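Local coordinates for sensor protein (Geobacter sulfurreducens PCA, PDB 2R78) that forms the PAS sensory domain of a larger protein that is probably an ATP-dependent histidine kinase in a two-component regulatory system, at residues D22-M27 / K108-A113; Y33-P38 / Y46-F51; L59-D64 / T86-N91; P80-R85 / T96-A101. All coordinates share one frame; numbering follows the deposited sequence.

Interaction 1: D22-M27 / K108-A113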
loop_
_atom_site.group_PDB
_atom_site.type_symbol
_atom_site.label_atom_id
_atom_site.label_comp_id
_atom_site.label_asym_id
_atom_site.label_seq_id
_atom_site.Cartn_x
_atom_site.Cartn_y
_atom_site.Cartn_z
ATOM N N ASP B 22 -5.304 2.315 2.110
ATOM C CA ASP B 22 -4.544 3.385 2.746
ATOM C C ASP B 22 -4.223 4.507 1.755
ATOM O O ASP B 22 -4.102 4.289 0.541
ATOM C CB ASP B 22 -3.251 2.876 3.333
ATOM C CG ASP B 22 -3.451 2.075 4.604
ATOM O OD1 ASP B 22 -4.532 2.135 5.255
ATOM O OD2 ASP B 22 -2.479 1.408 4.965
ATOM N N GLY B 23 -4.103 5.710 2.299
ATOM C CA GLY B 23 -3.659 6.848 1.528
ATOM C C GLY B 23 -2.182 6.737 1.170
ATOM O O GLY B 23 -1.372 6.293 1.975
ATOM N N ILE B 24 -1.837 7.145 -0.053
ATOM C CA ILE B 24 -0.429 7.169 -0.466
ATOM C C ILE B 24 -0.190 8.509 -1.148
ATOM O O ILE B 24 -0.992 8.939 -1.970
ATOM C CB ILE B 24 -0.054 5.998 -1.435
ATOM C CG1 ILE B 24 -0.407 4.632 -0.839
ATOM C CG2 ILE B 24 1.425 6.072 -1.807
ATOM C CD1 ILE B 24 -0.304 3.456 -1.835
ATOM N N PHE B 25 0.896 9.172 -0.777
ATOM C CA PHE B 25 1.258 10.430 -1.382
ATOM C C PHE B 25 2.748 10.431 -1.720
ATOM O O PHE B 25 3.543 9.701 -1.108
ATOM C CB PHE B 25 0.832 11.646 -0.525
ATOM C CG PHE B 25 1.452 11.715 0.855
ATOM C CD1 PHE B 25 2.649 12.383 1.068
ATOM C CD2 PHE B 25 0.803 11.154 1.954
ATOM C CE1 PHE B 25 3.194 12.468 2.357
ATOM C CE2 PHE B 25 1.352 11.247 3.241
ATOM C CZ PHE B 25 2.551 11.880 3.425
ATOM N N ILE B 26 3.093 11.207 -2.734
ATOM C CA ILE B 26 4.492 11.432 -3.081
ATOM C C ILE B 26 4.756 12.900 -2.941
ATOM O O ILE B 26 3.929 13.679 -3.392
ATOM C CB ILE B 26 4.815 11.049 -4.561
ATOM C CG1 ILE B 26 4.332 9.626 -4.895
ATOM C CG2 ILE B 26 6.295 11.164 -4.843
ATOM C CD1 ILE B 26 4.871 8.511 -4.023
HETATM N N MSE B 27 5.874 13.284 -2.316
HETATM C CA MSE B 27 6.267 14.703 -2.326
HETATM C C MSE B 27 7.735 14.852 -2.656
HETATM O O MSE B 27 8.492 13.896 -2.561
HETATM C CB MSE B 27 5.933 15.408 -1.013
HETATM C CG MSE B 27 6.528 14.785 0.202
HETATM SE SE MSE B 27 5.790 15.668 1.796
HETATM C CE MSE B 27 4.064 16.211 1.188
ATOM N N LYS B 108 12.864 11.979 -3.746
ATOM C CA LYS B 108 11.469 12.149 -3.392
ATOM C C LYS B 108 11.119 11.347 -2.139
ATOM O O LYS B 108 11.910 10.529 -1.641
ATOM C CB LYS B 108 10.576 11.789 -4.568
ATOM C CG LYS B 108 10.808 12.731 -5.766
ATOM C CD LYS B 108 10.161 12.257 -7.032
ATOM C CE LYS B 108 10.793 12.866 -8.273
ATOM N NZ LYS B 108 12.299 12.879 -8.276
ATOM N N ILE B 109 9.927 11.629 -1.623
ATOM C CA ILE B 109 9.444 11.049 -0.387
ATOM C C ILE B 109 8.099 10.352 -0.624
ATOM O O ILE B 109 7.205 10.932 -1.206
ATOM C CB ILE B 109 9.305 12.127 0.713
ATOM C CG1 ILE B 109 10.669 12.712 1.084
ATOM C CG2 ILE B 109 8.659 11.521 1.955
ATOM C CD1 ILE B 109 10.549 14.102 1.780
ATOM N N LEU B 110 8.021 9.087 -0.182
ATOM C CA LEU B 110 6.789 8.291 -0.198
ATOM C C LEU B 110 6.113 8.428 1.156
ATOM O O LEU B 110 6.693 8.088 2.172
ATOM C CB LEU B 110 7.132 6.800 -0.373
ATOM C CG LEU B 110 6.000 5.755 -0.259
ATOM C CD1 LEU B 110 5.168 5.839 -1.495
ATOM C CD2 LEU B 110 6.536 4.321 -0.110
ATOM N N GLY B 111 4.860 8.847 1.162
ATOM C CA GLY B 111 4.091 8.857 2.389
ATOM C C GLY B 111 2.920 7.895 2.336
ATOM O O GLY B 111 2.315 7.681 1.275
ATOM N N ILE B 112 2.579 7.343 3.491
ATOM C CA ILE B 112 1.390 6.518 3.646
ATOM C C ILE B 112 0.580 7.124 4.811
ATOM O O ILE B 112 1.160 7.516 5.819
ATOM C CB ILE B 112 1.774 5.062 3.982
ATOM C CG1 ILE B 112 2.646 4.424 2.888
ATOM C CG2 ILE B 112 0.539 4.215 4.106
ATOM C CD1 ILE B 112 3.336 3.087 3.328
ATOM N N ALA B 113 -0.739 7.231 4.647
ATOM C CA ALA B 113 -1.642 7.771 5.700
ATOM C C ALA B 113 -2.668 6.691 5.996
ATOM O O ALA B 113 -3.316 6.216 5.079
ATOM C CB ALA B 113 -2.347 9.040 5.206
#
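The carbonyl oxygen of G111 is gripped twice by strand 23-27. The amide F25 N donates to G111 O at 2.9 Å from above the carbonyl plane, and I24 CA adds a CA-H···O contact to G111 O at 3.3 Å. The return bond, from G111 N to F25 O, is nearly straight (174°) and measures 2.8 Å. The hydrogen-bonded pairs G23-A113 and M27-I109 lie on either side, so six N-H···O bonds join the two antiparallel strands. F25 takes the crowded rotamer, CG between the backbone N and the carbonyl carbon (chi1 61°), which lays its ring across the neighbouring strand: G111 CA sits over the ring centre, 3.6 Å from the centroid, a CH-pi contact made possible by the bare glycine backbone. These are inner strands of the antiparallel PAS sheet, 109-115 the middle one. On the F25 face, selenomethionine M27 places CG 3.9 Å from I109 CB, and I109 packs on helix 67-76. On the other face L110 CD1 bridges two isoleucines, meeting I26 CD1 at 3.7 Å and I24 CG2 at 3.8 Å. Helix 6-19 covers I24 and I26, while F8 and A15 of the second subunit reach I26 and L110, respectively.

Interaction 2: Y33-P38 / Y46-F51. With ACT (acetate ion), chain G.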
loop_
_atom_site.group_PDB
_atom_site.type_symbol
_atom_site.label_atom_id
_atom_site.label_comp_id
_atom_site.label_asym_id
_atom_site.label_seq_id
_atom_site.Cartn_x
_atom_site.Cartn_y
_atom_site.Cartn_z
ATOM N N TYR B 33 3.639 18.526 -2.731
ATOM C CA TYR B 33 2.945 17.296 -3.111
ATOM C C TYR B 33 3.013 17.117 -4.637
ATOM O O TYR B 33 2.706 18.041 -5.389
ATOM C CB TYR B 33 1.519 17.270 -2.591
ATOM C CG TYR B 33 1.397 16.965 -1.102
ATOM C CD1 TYR B 33 1.522 15.673 -0.620
ATOM C CD2 TYR B 33 1.126 17.952 -0.183
ATOM C CE1 TYR B 33 1.363 15.385 0.741
ATOM C CE2 TYR B 33 0.996 17.663 1.204
ATOM C CZ TYR B 33 1.086 16.391 1.647
ATOM O OH TYR B 33 0.954 16.042 2.992
ATOM N N LEU B 34 3.447 15.921 -5.053
ATOM C CA LEU B 34 3.652 15.551 -6.478
ATOM C C LEU B 34 2.593 14.560 -7.006
ATOM O O LEU B 34 2.202 14.602 -8.205
ATOM C CB LEU B 34 5.029 14.921 -6.669
ATOM C CG LEU B 34 6.310 15.721 -6.359
ATOM C CD1 LEU B 34 7.516 14.922 -6.667
ATOM C CD2 LEU B 34 6.343 17.026 -7.133
ATOM N N ASP B 35 2.132 13.668 -6.137
ATOM C CA ASP B 35 1.027 12.778 -6.497
ATOM C C ASP B 35 0.310 12.320 -5.240
ATOM O O ASP B 35 0.883 12.385 -4.128
ATOM C CB ASP B 35 1.544 11.580 -7.302
ATOM C CG ASP B 35 0.508 10.975 -8.239
ATOM O OD1 ASP B 35 -0.701 11.373 -8.191
ATOM O OD2 ASP B 35 0.920 10.067 -9.028
ATOM N N VAL B 36 -0.940 11.899 -5.415
ATOM C CA VAL B 36 -1.815 11.446 -4.328
ATOM C C VAL B 36 -2.778 10.415 -4.876
ATOM O O VAL B 36 -3.281 10.550 -5.998
ATOM C CB VAL B 36 -2.655 12.578 -3.659
ATOM C CG1 VAL B 36 -1.742 13.474 -2.865
ATOM C CG2 VAL B 36 -3.499 13.331 -4.699
ATOM N N ASN B 37 -3.021 9.375 -4.095
ATOM C CA ASN B 37 -3.821 8.282 -4.624
ATOM C C ASN B 37 -5.321 8.476 -4.430
ATOM O O ASN B 37 -5.765 9.380 -3.701
ATOM C CB ASN B 37 -3.324 6.931 -4.119
ATOM C CG ASN B 37 -3.755 6.616 -2.739
ATOM O OD1 ASN B 37 -4.088 7.502 -1.934
ATOM N ND2 ASN B 37 -3.695 5.338 -2.409
ATOM N N PRO B 38 -6.127 7.646 -5.091
ATOM C CA PRO B 38 -7.556 7.861 -4.915
ATOM C C PRO B 38 -8.046 7.807 -3.456
ATOM O O PRO B 38 -8.974 8.556 -3.091
ATOM C CB PRO B 38 -8.176 6.732 -5.740
ATOM C CG PRO B 38 -7.169 6.473 -6.806
ATOM C CD PRO B 38 -5.837 6.617 -6.105
ATOM N N TYR B 46 -11.027 15.786 -1.651
ATOM C CA TYR B 46 -10.285 16.692 -2.536
ATOM C C TYR B 46 -10.089 16.000 -3.864
ATOM O O TYR B 46 -10.036 14.768 -3.921
ATOM C CB TYR B 46 -8.886 16.994 -1.993
ATOM C CG TYR B 46 -8.791 18.032 -0.899
ATOM C CD1 TYR B 46 -9.854 18.267 -0.031
ATOM C CD2 TYR B 46 -7.617 18.755 -0.711
ATOM C CE1 TYR B 46 -9.758 19.202 0.978
ATOM C CE2 TYR B 46 -7.514 19.693 0.301
ATOM C CZ TYR B 46 -8.594 19.897 1.153
ATOM O OH TYR B 46 -8.533 20.825 2.165
ATOM N N THR B 47 -9.944 16.786 -4.927
ATOM C CA THR B 47 -9.496 16.236 -6.196
ATOM C C THR B 47 -7.976 16.180 -6.155
ATOM O O THR B 47 -7.341 16.886 -5.368
ATOM C CB THR B 47 -9.921 17.082 -7.425
ATOM O OG1 THR B 47 -9.152 18.292 -7.477
ATOM C CG2 THR B 47 -11.422 17.381 -7.399
ATOM N N ARG B 48 -7.405 15.349 -7.025
ATOM C CA ARG B 48 -5.962 15.257 -7.191
ATOM C C ARG B 48 -5.315 16.622 -7.473
ATOM O O ARG B 48 -4.285 16.949 -6.906
ATOM C CB ARG B 48 -5.618 14.242 -8.312
ATOM C CG ARG B 48 -4.144 13.907 -8.449
ATOM C CD ARG B 48 -3.893 12.781 -9.491
ATOM N NE ARG B 48 -2.474 12.619 -9.812
ATOM C CZ ARG B 48 -1.774 13.451 -10.590
ATOM N NH1 ARG B 48 -2.351 14.500 -11.175
ATOM N NH2 ARG B 48 -0.477 13.239 -10.802
ATOM N N ASP B 49 -5.925 17.429 -8.342
ATOM C CA ASP B 49 -5.356 18.738 -8.686
ATOM C C ASP B 49 -5.337 19.727 -7.531
ATOM O O ASP B 49 -4.418 20.524 -7.407
ATOM C CB ASP B 49 -6.133 19.344 -9.867
ATOM C CG ASP B 49 -6.011 18.501 -11.107
ATOM O OD1 ASP B 49 -4.995 17.768 -11.211
ATOM O OD2 ASP B 49 -6.930 18.549 -11.963
ATOM N N GLU B 50 -6.349 19.645 -6.690
ATOM C CA GLU B 50 -6.462 20.503 -5.509
ATOM C C GLU B 50 -5.448 20.113 -4.456
ATOM O O GLU B 50 -4.789 20.961 -3.852
ATOM C CB GLU B 50 -7.853 20.381 -4.941
ATOM C CG GLU B 50 -8.863 20.980 -5.863
ATOM C CD GLU B 50 -10.266 20.803 -5.383
ATOM O OE1 GLU B 50 -10.609 19.730 -4.813
ATOM O OE2 GLU B 50 -11.038 21.760 -5.578
ATOM N N PHE B 51 -5.305 18.805 -4.273
ATOM C CA PHE B 51 -4.301 18.302 -3.360
ATOM C C PHE B 51 -2.897 18.709 -3.813
ATOM O O PHE B 51 -2.060 19.078 -2.992
ATOM C CB PHE B 51 -4.422 16.785 -3.215
ATOM C CG PHE B 51 -3.918 16.283 -1.925
ATOM C CD1 PHE B 51 -4.783 15.821 -0.953
ATOM C CD2 PHE B 51 -2.569 16.259 -1.676
ATOM C CE1 PHE B 51 -4.301 15.361 0.261
ATOM C CE2 PHE B 51 -2.088 15.780 -0.460
ATOM C CZ PHE B 51 -2.953 15.336 0.490
HETATM C C ACT G . 0.463 17.560 6.205
HETATM O O ACT G . 0.656 17.836 4.992
HETATM O OXT ACT G . 0.284 18.549 6.979
HETATM C CH3 ACT G . 0.463 16.120 6.695
#
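F51 sends its ring edge into the face of Y33, a T-shaped pair with centroids 4.9 Å apart and planes at 83°. F51 CE2 stands over the middle of the tyrosine ring, 3.6 Å from Y33 CD1. At the far end of that ring, Y33 OH donates a hydrogen bond to acetate O at 2.7 Å. The CG1 side of V36 lies over one face of the F51 ring, while V36 CG2 meets the aliphatic R48 CG at 3.8 Å. The polar half of the contact is a salt bridge: R48, extended from CG to NE, reaches across so that R48 NE donates to D35 OD1 at 2.7 Å. A weak bond from R48 NH2 joins it, and V36 N donates to D35 OD1 at 2.8 Å, which fixes the carboxylate. Guanidinium and carboxylate are turned 84° apart. In the PAS fold this contact sets a short helix against an outermost strand of the sheet, 33-36, where L34 and D35 form a classic beta bulge opposite I26. Further out, a capping box starts helix 48-51: E50 N donates to T47 OG1 at 3.2 Å, and T47 N to E50 OE1 at 3.0 Å. E50 OE1 is also salt-bridged to R90.

Interaction 3: L59-D64 / T86-N91. With ACT (acetate ion), chain G.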
loop_
_atom_site.group_PDB
_atom_site.type_symbol
_atom_site.label_atom_id
_atom_site.label_comp_id
_atom_site.label_asym_id
_atom_site.label_seq_id
_atom_site.Cartn_x
_atom_site.Cartn_y
_atom_site.Cartn_z
ATOM N N LEU B 59 -2.264 20.958 5.708
ATOM C CA LEU B 59 -3.438 20.203 6.148
ATOM C C LEU B 59 -3.392 19.963 7.642
ATOM O O LEU B 59 -4.426 19.965 8.278
ATOM C CB LEU B 59 -3.561 18.836 5.471
ATOM C CG LEU B 59 -4.094 18.911 4.039
ATOM C CD1 LEU B 59 -3.822 17.603 3.325
ATOM C CD2 LEU B 59 -5.578 19.192 4.045
ATOM N N SER B 60 -2.207 19.671 8.185
ATOM C CA SER B 60 -2.100 19.344 9.624
ATOM C C SER B 60 -1.725 20.550 10.517
ATOM O O SER B 60 -1.373 20.400 11.710
ATOM C CB SER B 60 -1.118 18.185 9.836
ATOM O OG SER B 60 0.231 18.546 9.628
ATOM N N ARG B 61 -1.829 21.753 9.945
ATOM C CA ARG B 61 -1.527 22.982 10.704
ATOM C C ARG B 61 -0.131 22.919 11.370
ATOM O O ARG B 61 0.008 23.140 12.581
ATOM C CB ARG B 61 -2.623 23.270 11.690
ATOM C CG ARG B 61 -3.923 23.596 11.017
ATOM C CD ARG B 61 -5.007 24.025 12.010
ATOM N NE ARG B 61 -6.208 24.356 11.247
ATOM C CZ ARG B 61 -7.447 24.410 11.746
ATOM N NH1 ARG B 61 -7.689 24.220 13.038
ATOM N NH2 ARG B 61 -8.455 24.681 10.928
ATOM N N GLY B 62 0.870 22.591 10.559
ATOM C CA GLY B 62 2.268 22.484 11.015
ATOM C C GLY B 62 3.181 23.543 10.475
ATOM O O GLY B 62 4.393 23.424 10.630
ATOM N N VAL B 63 2.623 24.582 9.858
ATOM C CA VAL B 63 3.462 25.631 9.291
ATOM C C VAL B 63 3.984 26.542 10.421
ATOM O O VAL B 63 5.202 26.596 10.667
ATOM C CB VAL B 63 2.718 26.439 8.203
ATOM C CG1 VAL B 63 3.610 27.533 7.665
ATOM C CG2 VAL B 63 2.252 25.512 7.073
ATOM N N ASP B 64 3.084 27.206 11.133
ATOM C CA ASP B 64 3.486 28.196 12.159
ATOM C C ASP B 64 4.372 27.612 13.217
ATOM O O ASP B 64 5.328 28.249 13.686
ATOM C CB ASP B 64 2.274 28.815 12.840
ATOM C CG ASP B 64 1.415 29.600 11.888
ATOM O OD1 ASP B 64 1.689 30.809 11.734
ATOM O OD2 ASP B 64 0.460 29.026 11.330
ATOM N N THR B 86 -3.356 15.208 13.074
ATOM C CA THR B 86 -4.726 15.652 12.791
ATOM C C THR B 86 -4.717 16.525 11.530
ATOM O O THR B 86 -3.790 17.336 11.345
ATOM C CB THR B 86 -5.315 16.433 13.970
ATOM O OG1 THR B 86 -5.345 15.599 15.146
ATOM C CG2 THR B 86 -6.716 16.926 13.629
ATOM N N VAL B 87 -5.689 16.271 10.652
ATOM C CA VAL B 87 -5.843 17.013 9.393
ATOM C C VAL B 87 -7.153 17.788 9.474
ATOM O O VAL B 87 -8.156 17.253 9.949
ATOM C CB VAL B 87 -5.809 16.021 8.188
ATOM C CG1 VAL B 87 -6.382 16.613 6.905
ATOM C CG2 VAL B 87 -4.367 15.538 7.983
ATOM N N TRP B 88 -7.106 19.051 9.027
ATOM C CA TRP B 88 -8.260 19.938 8.964
ATOM C C TRP B 88 -8.388 20.337 7.500
ATOM O O TRP B 88 -7.530 21.034 6.951
ATOM C CB TRP B 88 -8.068 21.197 9.785
ATOM C CG TRP B 88 -8.081 21.040 11.252
ATOM C CD1 TRP B 88 -9.153 21.192 12.087
ATOM C CD2 TRP B 88 -6.966 20.735 12.082
ATOM N NE1 TRP B 88 -8.755 21.025 13.391
ATOM C CE2 TRP B 88 -7.417 20.739 13.409
ATOM C CE3 TRP B 88 -5.621 20.484 11.838
ATOM C CZ2 TRP B 88 -6.562 20.490 14.475
ATOM C CZ3 TRP B 88 -4.777 20.240 12.900
ATOM C CH2 TRP B 88 -5.242 20.235 14.190
ATOM N N THR B 89 -9.468 19.868 6.881
ATOM C CA THR B 89 -9.701 20.161 5.482
ATOM C C THR B 89 -10.412 21.509 5.245
ATOM O O THR B 89 -10.932 22.157 6.165
ATOM C CB THR B 89 -10.538 19.090 4.836
ATOM O OG1 THR B 89 -11.886 19.212 5.277
ATOM C CG2 THR B 89 -9.998 17.698 5.172
ATOM N N ARG B 90 -10.404 21.936 3.987
ATOM C CA ARG B 90 -10.868 23.292 3.673
ATOM C C ARG B 90 -12.393 23.422 3.851
ATOM O O ARG B 90 -12.931 24.542 3.957
ATOM C CB ARG B 90 -10.454 23.675 2.252
ATOM C CG ARG B 90 -11.120 22.822 1.234
ATOM C CD ARG B 90 -10.791 23.217 -0.168
ATOM N NE ARG B 90 -11.682 22.459 -1.038
ATOM C CZ ARG B 90 -11.283 21.610 -1.979
ATOM N NH1 ARG B 90 -12.193 20.948 -2.687
ATOM N NH2 ARG B 90 -9.993 21.433 -2.225
ATOM N N ASN B 91 -13.091 22.280 3.883
ATOM C CA ASN B 91 -14.526 22.286 4.066
ATOM C C ASN B 91 -14.934 22.109 5.520
ATOM O O ASN B 91 -16.117 21.920 5.794
ATOM C CB ASN B 91 -15.169 21.168 3.244
ATOM C CG ASN B 91 -15.207 19.867 3.979
ATOM O OD1 ASN B 91 -16.244 19.177 4.022
ATOM N ND2 ASN B 91 -14.086 19.512 4.587
HETATM C C ACT G . 0.463 17.560 6.205
HETATM O O ACT G . 0.656 17.836 4.992
HETATM O OXT ACT G . 0.284 18.549 6.979
HETATM C CH3 ACT G . 0.463 16.120 6.695
#
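A loop is pinned here to an outermost strand of the sheet: residues 59-61, between helices 48-51 and 67-76, lie against the end of strand 81-88 through one backbone hydrogen bond and a cation-pi stack. The hydrogen bond runs from W88 N to L59 O, 2.9 Å long, almost straight at 173° and in the carbonyl plane. Just along the chain, S60 CA approaches T86 O at 3.1 Å in a CA-H···O contact, so loop and strand meet backbone to backbone without forming a regular bridge. R61 adopts a left-handed helical backbone conformation, which turns its side chain back over W88. Extended from CG to NE, that chain runs over the indole, with CD above the six-membered ring and the guanidinium above the five-membered one. The two flat groups are nearly parallel, planes 8° apart, with R61 CZ 3.6 Å from the centroid of the W88 five-membered ring. R61 NH1 and W88 NE1 are both donors, so the overlap is a stack and not a hydrogen bond. T86 CG2 lies over the opposite indole face, toward its rim. This part of the PAS fold is probably near the cavity that binds ligands in many relatives. L59 CB also packs on V87 CG1 at 3.9 Å, the two side chains side by side. S60 hydrogen-bonds acetate OXT through S60 N (3.0 Å) and S60 OG (2.6 Å); S60 OG is also bonded to R85. Y33 OH and G57 N likewise hydrogen-bond the acetate, which probably came from the crystallisation liquor.

Interaction 4: P80-R85 / T96-A101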
loop_
_atom_site.group_PDB
_atom_site.type_symbol
_atom_site.label_atom_id
_atom_site.label_comp_id
_atom_site.label_asym_id
_atom_site.label_seq_id
_atom_site.Cartn_x
_atom_site.Cartn_y
_atom_site.Cartn_z
ATOM N N PRO B 80 13.089 7.932 8.912
ATOM C CA PRO B 80 11.686 7.771 8.496
ATOM C C PRO B 80 10.744 8.378 9.535
ATOM O O PRO B 80 11.014 8.312 10.722
ATOM C CB PRO B 80 11.472 6.254 8.445
ATOM C CG PRO B 80 12.791 5.637 8.694
ATOM C CD PRO B 80 13.785 6.646 9.092
ATOM N N LEU B 81 9.673 8.994 9.055
ATOM C CA LEU B 81 8.657 9.555 9.902
ATOM C C LEU B 81 7.648 8.465 10.188
ATOM O O LEU B 81 7.270 7.694 9.291
ATOM C CB LEU B 81 8.002 10.738 9.191
ATOM C CG LEU B 81 6.838 11.422 9.903
ATOM C CD1 LEU B 81 6.815 12.937 9.617
ATOM C CD2 LEU B 81 5.535 10.778 9.583
ATOM N N ARG B 82 7.220 8.397 11.445
ATOM C CA ARG B 82 6.079 7.606 11.834
ATOM C C ARG B 82 5.443 8.306 13.012
ATOM O O ARG B 82 5.952 8.234 14.145
ATOM C CB ARG B 82 6.482 6.202 12.249
ATOM C CG ARG B 82 5.358 5.382 12.816
ATOM C CD ARG B 82 4.345 4.982 11.774
ATOM N NE ARG B 82 4.976 4.177 10.722
ATOM C CZ ARG B 82 5.044 2.846 10.675
ATOM N NH1 ARG B 82 4.534 2.071 11.639
ATOM N NH2 ARG B 82 5.653 2.279 9.644
ATOM N N GLU B 83 4.382 9.026 12.714
ATOM C CA GLU B 83 3.649 9.718 13.744
ATOM C C GLU B 83 2.252 10.084 13.285
ATOM O O GLU B 83 1.941 10.066 12.070
ATOM C CB GLU B 83 4.435 10.948 14.188
ATOM C CG GLU B 83 4.538 12.046 13.209
ATOM C CD GLU B 83 5.599 13.097 13.620
ATOM O OE1 GLU B 83 5.216 14.147 14.201
ATOM O OE2 GLU B 83 6.825 12.842 13.412
ATOM N N GLU B 84 1.401 10.381 14.263
ATOM C CA GLU B 84 0.034 10.728 13.987
ATOM C C GLU B 84 -0.087 12.224 13.777
ATOM O O GLU B 84 0.594 13.025 14.438
ATOM C CB GLU B 84 -0.844 10.290 15.144
ATOM C CG GLU B 84 -0.866 8.778 15.347
ATOM C CD GLU B 84 -1.821 8.333 16.418
ATOM O OE1 GLU B 84 -2.440 9.228 17.050
ATOM O OE2 GLU B 84 -1.888 7.095 16.658
ATOM N N ARG B 85 -0.986 12.597 12.872
ATOM C CA ARG B 85 -1.312 13.983 12.649
ATOM C C ARG B 85 -2.815 14.160 12.472
ATOM O O ARG B 85 -3.454 13.348 11.829
ATOM C CB ARG B 85 -0.605 14.502 11.399
ATOM C CG ARG B 85 0.869 14.556 11.564
ATOM C CD ARG B 85 1.292 15.595 12.542
ATOM N NE ARG B 85 1.165 16.989 12.083
ATOM C CZ ARG B 85 1.457 18.038 12.843
ATOM N NH1 ARG B 85 1.892 17.861 14.108
ATOM N NH2 ARG B 85 1.348 19.260 12.373
ATOM N N THR B 96 -7.930 12.184 12.092
ATOM C CA THR B 96 -6.604 11.853 12.626
ATOM C C THR B 96 -6.092 10.637 11.880
ATOM O O THR B 96 -6.797 9.636 11.710
ATOM C CB THR B 96 -6.608 11.631 14.137
ATOM O OG1 THR B 96 -7.037 12.853 14.754
ATOM C CG2 THR B 96 -5.233 11.301 14.638
ATOM N N VAL B 97 -4.885 10.785 11.384
ATOM C CA VAL B 97 -4.228 9.733 10.639
ATOM C C VAL B 97 -2.868 9.420 11.183
ATOM O O VAL B 97 -2.237 10.253 11.858
ATOM C CB VAL B 97 -4.107 10.058 9.155
ATOM C CG1 VAL B 97 -5.510 10.274 8.552
ATOM C CG2 VAL B 97 -3.215 11.275 8.917
ATOM N N GLU B 98 -2.426 8.182 10.957
ATOM C CA GLU B 98 -1.052 7.844 11.233
ATOM C C GLU B 98 -0.281 7.952 9.938
ATOM O O GLU B 98 -0.627 7.275 8.956
ATOM C CB GLU B 98 -0.911 6.431 11.745
ATOM C CG GLU B 98 0.503 6.144 12.160
ATOM C CD GLU B 98 0.714 4.696 12.501
ATOM O OE1 GLU B 98 0.739 3.862 11.560
ATOM O OE2 GLU B 98 0.848 4.410 13.710
ATOM N N LEU B 99 0.770 8.760 9.958
ATOM C CA LEU B 99 1.587 8.981 8.781
ATOM C C LEU B 99 2.894 8.192 8.883
ATOM O O LEU B 99 3.525 8.173 9.935
ATOM C CB LEU B 99 1.915 10.467 8.626
ATOM C CG LEU B 99 0.779 11.475 8.484
ATOM C CD1 LEU B 99 1.375 12.920 8.479
ATOM C CD2 LEU B 99 -0.068 11.237 7.241
ATOM N N SER B 100 3.317 7.620 7.763
ATOM C CA SER B 100 4.660 7.096 7.597
ATOM C C SER B 100 5.243 7.813 6.387
ATOM O O SER B 100 4.509 8.119 5.432
ATOM C CB SER B 100 4.580 5.591 7.391
ATOM O OG SER B 100 3.977 5.035 8.567
ATOM N N ALA B 101 6.514 8.182 6.453
ATOM C CA ALA B 101 7.140 8.807 5.298
ATOM C C ALA B 101 8.555 8.309 5.187
ATOM O O ALA B 101 9.261 8.222 6.188
ATOM C CB ALA B 101 7.079 10.329 5.386
HETATM O O HOH W 1 -1.951 4.939 15.029
#
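Two faces of one beta hairpin behave differently here. Strands 81-85 and 96-101 run antiparallel, joined by six backbone hydrogen bonds in the pairs L81-A101, E83-L99 and R85-V97; the shortest, L99 N to E83 O, is 2.7 Å. On the packed face, L81 lies alongside L99, with L81 CD2 3.8 Å from L99 CB, and L81 CB meets A101 CB at 3.9 Å. R85 contributes its aliphatic part, R85 CG touching L99 CD1 at 3.5 Å, before bends at chi2 and chi3 carry the guanidinium away to S60 OG and to a cation-pi contact with W67. Helix 67-76 packs on L81 and A101 from this side of the PAS sheet, and W67 NE1 donates to E83 OE1. The other face is looser and polar. R82 folds over S100, with R82 CD 3.7 Å from E98 CD, and I21 of the second subunit packs on both R82 and E98. Beside them a water donates to two carboxylates, 2.7 Å from E84 OE2 and 3.1 Å from E98 OE2. This is consistent with both glutamates being ionised, and the water may soften their mutual repulsion; the nearby R82 charge, not salt-bridged to E98, may stabilise its carboxylate.

After helix 6-19 the chain enters interaction 1, whose partner strand arrives only near the C terminus; the loop it closes holds the other three contacts. Interaction 2 comes first inside it, closing a short loop around helix 38-44 and tying strand 33-36 to helix 48-51. Interactions 3 and 4 follow in series with it and cross each other, since residues 80-85 lie between the two segments of interaction 3 while 96-101 follows them. The loop of interaction 3 contains helix 67-76, whereas that of interaction 4 is the far end of the hairpin, with its turn. Strand 81-88 serves both. Sheet neighbours join interaction 1 to interactions 2 and 4, and an acetate touches both 2 and 3.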